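Xylulose kinase (Bifidobacterium adolescentis ATCC 15703, PDB 3I8B) probably phosphorylates D-xylulose to D-xylulose 5-phosphate at the expense of ATP, as a member of the FGGY family of carbohydrate kinases. Local coordinates at residues Thr145-Val150 / Met219-Ala224. Numbering follows the deposited sequence.
Sequences TKVAWV and MVLEAA
Val-220 packs against Ala-148 where segments 145-150 and 219-224, on helices 143-153 and 214-225, run nearly parallel in the N-terminal FGGY domain, an actin-like ATPase fold. The axes of the two segments run in the same direction, 10° apart, and approach to 8.4 Å, a close spacing consistent with the small Ala-148 side chain at the interface. The tight part is centred on Val-220, which directs its side chain at the partner helix and sets its CB 3.7 Å from CB of Ala-148. Its two methyls divide the work. CG1 also rests on the alanine methyl, whereas CG2, held between the backbone N and the carbonyl carbon (chi1 -49°), reaches the backbone of Ala-148 and meets CG1 of Val-147 at 3.9 Å. The two valine side chains cross at about a right angle. Leu-221 adds a looser fringe: its CB points away from segment 145-150, and the bent-back branch, CD2, not the extended CD1, comes to 4.3 Å from Val-147 CG1. Leu-105 of helix 99-110 touches Val-220 as well, and Val-158 touches Leu-221, so the pair belongs to a larger apolar helical cluster. No direct hydrogen bond joins the two segments. On the flank of Ala-148 away from Leu-221, one ordered water donates to both backbones, 2.8 Å from Val-220 O and 3.2 Å from Ala-148 O.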
ATOM      1  N   THR A 145      14.913   2.052   4.116  1.00 11.44           N
ATOM      2  CA  THR A 145      15.637   3.141   3.449  1.00 12.40           C
ATOM      3  C   THR A 145      15.648   4.393   4.317  1.00 14.47           C
ATOM      4  O   THR A 145      16.628   5.139   4.317  1.00 11.48           O
ATOM      5  CB  THR A 145      15.097   3.458   2.041  1.00 11.99           C
ATOM      6  OG1 THR A 145      13.908   4.254   2.143  1.00 13.55           O
ATOM      7  CG2 THR A 145      14.797   2.164   1.286  1.00 11.82           C
ATOM      8  N   LYS A 146      14.573   4.590   5.084  1.00 11.63           N
ATOM      9  CA  LYS A 146      14.472   5.728   5.999  1.00 13.33           C
ATOM     10  C   LYS A 146      15.482   5.590   7.136  1.00 12.09           C
ATOM     11  O   LYS A 146      16.167   6.554   7.503  1.00 11.90           O
ATOM     12  CB  LYS A 146      13.063   5.835   6.597  1.00 11.51           C
ATOM     13  CG  LYS A 146      11.923   5.841   5.591  1.00 13.29           C
ATOM     14  CD  LYS A 146      12.136   6.882   4.475  1.00  9.85           C
ATOM     15  CE  LYS A 146      10.830   7.094   3.711  1.00  8.83           C
ATOM     16  NZ  LYS A 146      11.028   7.948   2.508  1.00 11.42           N
ATOM     17  N   VAL A 147      15.568   4.383   7.683  1.00  9.35           N
ATOM     18  CA  VAL A 147      16.508   4.109   8.760  1.00  9.93           C
ATOM     19  C   VAL A 147      17.928   4.318   8.258  1.00  9.45           C
ATOM     20  O   VAL A 147      18.736   4.936   8.933  1.00 10.83           O
ATOM     21  CB  VAL A 147      16.353   2.685   9.315  1.00  9.85           C
ATOM     22  CG1 VAL A 147      17.400   2.423  10.416  1.00  6.42           C
ATOM     23  CG2 VAL A 147      14.923   2.475   9.840  1.00 10.28           C
ATOM     24  N   ALA A 148      18.209   3.806   7.063  1.00 10.58           N
ATOM     25  CA  ALA A 148      19.471   4.071   6.370  1.00 11.91           C
ATOM     26  C   ALA A 148      19.791   5.562   6.271  1.00 11.06           C
ATOM     27  O   ALA A 148      20.914   5.988   6.539  1.00 13.11           O
ATOM     28  CB  ALA A 148      19.441   3.464   4.986  1.00 10.01           C
ATOM     29  N   TRP A 149      18.800   6.350   5.877  1.00 10.47           N
ATOM     30  CA  TRP A 149      18.990   7.774   5.692  1.00 10.93           C
ATOM     31  C   TRP A 149      19.350   8.431   7.021  1.00 11.53           C
ATOM     32  O   TRP A 149      20.216   9.314   7.087  1.00 11.93           O
ATOM     33  CB  TRP A 149      17.727   8.413   5.099  1.00 10.69           C
ATOM     34  CG  TRP A 149      17.870   9.896   4.925  1.00 12.17           C
ATOM     35  CD1 TRP A 149      18.214  10.559   3.782  1.00 11.16           C
ATOM     36  CD2 TRP A 149      17.703  10.899   5.937  1.00 15.66           C
ATOM     37  NE1 TRP A 149      18.262  11.910   4.015  1.00 13.79           N
ATOM     38  CE2 TRP A 149      17.946  12.147   5.329  1.00 15.87           C
ATOM     39  CE3 TRP A 149      17.345  10.862   7.294  1.00 12.15           C
ATOM     40  CZ2 TRP A 149      17.860  13.349   6.033  1.00 15.54           C
ATOM     41  CZ3 TRP A 149      17.266  12.049   7.994  1.00 12.86           C
ATOM     42  CH2 TRP A 149      17.522  13.279   7.361  1.00 17.71           C
ATOM     43  N   VAL A 150      18.676   7.999   8.082  1.00 10.06           N
ATOM     44  CA  VAL A 150      18.926   8.542   9.407  1.00 11.93           C
ATOM     45  C   VAL A 150      20.335   8.181   9.875  1.00 13.67           C
ATOM     46  O   VAL A 150      21.009   8.992  10.516  1.00 10.64           O
ATOM     47  CB  VAL A 150      17.886   8.048  10.443  1.00 12.43           C
ATOM     48  CG1 VAL A 150      18.255   8.548  11.833  1.00  9.14           C
ATOM     49  CG2 VAL A 150      16.485   8.522  10.056  1.00 12.44           C
HETATM   50  N   MSE A 219      23.004  -3.740   8.397  1.00 10.36           N
HETATM   51  CA  MSE A 219      23.667  -3.324   7.166  1.00 12.46           C
HETATM   52  C   MSE A 219      23.620  -1.814   6.986  1.00 12.56           C
HETATM   53  O   MSE A 219      24.584  -1.211   6.504  1.00 11.44           O
HETATM   54  CB  MSE A 219      23.046  -4.031   5.964  1.00 14.09           C
HETATM   55  CG  MSE A 219      23.315  -3.367   4.623  1.00 19.24           C
HETATM   56 SE   MSE A 219      22.431  -4.360   3.165  1.00 28.74          SE
HETATM   57  CE  MSE A 219      23.367  -6.077   3.315  1.00 20.45           C
ATOM     58  N   VAL A 220      22.503  -1.195   7.372  1.00 11.56           N
ATOM     59  CA  VAL A 220      22.374   0.259   7.217  1.00 10.40           C
ATOM     60  C   VAL A 220      22.879   1.055   8.421  1.00 10.91           C
ATOM     61  O   VAL A 220      23.195   2.237   8.291  1.00 10.05           O
ATOM     62  CB  VAL A 220      20.931   0.690   6.839  1.00 10.90           C
ATOM     63  CG1 VAL A 220      20.422  -0.162   5.681  1.00 12.29           C
ATOM     64  CG2 VAL A 220      19.985   0.603   8.051  1.00  9.49           C
ATOM     65  N   LEU A 221      22.950   0.406   9.584  1.00 11.26           N
ATOM     66  CA  LEU A 221      23.473   1.037  10.796  1.00 12.13           C
ATOM     67  C   LEU A 221      25.002   1.141  10.765  1.00 14.09           C
ATOM     68  O   LEU A 221      25.602   1.947  11.482  1.00 12.57           O
ATOM     69  CB  LEU A 221      23.046   0.252  12.041  1.00  9.90           C
ATOM     70  CG  LEU A 221      21.548   0.292  12.372  1.00 10.60           C
ATOM     71  CD1 LEU A 221      21.208  -0.535  13.614  1.00 10.71           C
ATOM     72  CD2 LEU A 221      21.035   1.746  12.516  1.00  8.92           C
ATOM     73  N   GLU A 222      25.619   0.305   9.942  1.00 12.05           N
ATOM     74  CA  GLU A 222      27.076   0.217   9.874  1.00 14.98           C
ATOM     75  C   GLU A 222      27.716   1.569   9.610  1.00 16.63           C
ATOM     76  O   GLU A 222      28.769   1.879  10.176  1.00 14.44           O
ATOM     77  CB  GLU A 222      27.479  -0.788   8.788  1.00 13.37           C
ATOM     78  CG  GLU A 222      28.958  -1.125   8.690  1.00 20.86           C
ATOM     79  CD  GLU A 222      29.165  -2.492   8.049  1.00 27.33           C
ATOM     80  OE1 GLU A 222      28.781  -3.517   8.663  1.00 34.82           O
ATOM     81  OE2 GLU A 222      29.679  -2.540   6.923  1.00 29.47           O
ATOM     82  N   ALA A 223      27.067   2.372   8.766  1.00 13.26           N
ATOM     83  CA  ALA A 223      27.571   3.689   8.398  1.00 19.59           C
ATOM     84  C   ALA A 223      27.800   4.579   9.606  1.00 19.43           C
ATOM     85  O   ALA A 223      28.745   5.368   9.628  1.00 18.62           O
ATOM     86  CB  ALA A 223      26.621   4.378   7.424  1.00 20.89           C
ATOM     87  N   ALA A 224      26.929   4.468  10.606  1.00 14.35           N
ATOM     88  CA  ALA A 224      27.055   5.312  11.787  1.00 16.68           C
ATOM     89  C   ALA A 224      27.866   4.663  12.917  1.00 17.87           C
ATOM     90  O   ALA A 224      28.487   5.366  13.711  1.00 19.68           O
ATOM     91  CB  ALA A 224      25.661   5.761  12.296  1.00 15.98           C
TER
HETATM   92  O   HOH W   1      23.190   3.839   6.027  1.00 21.34           O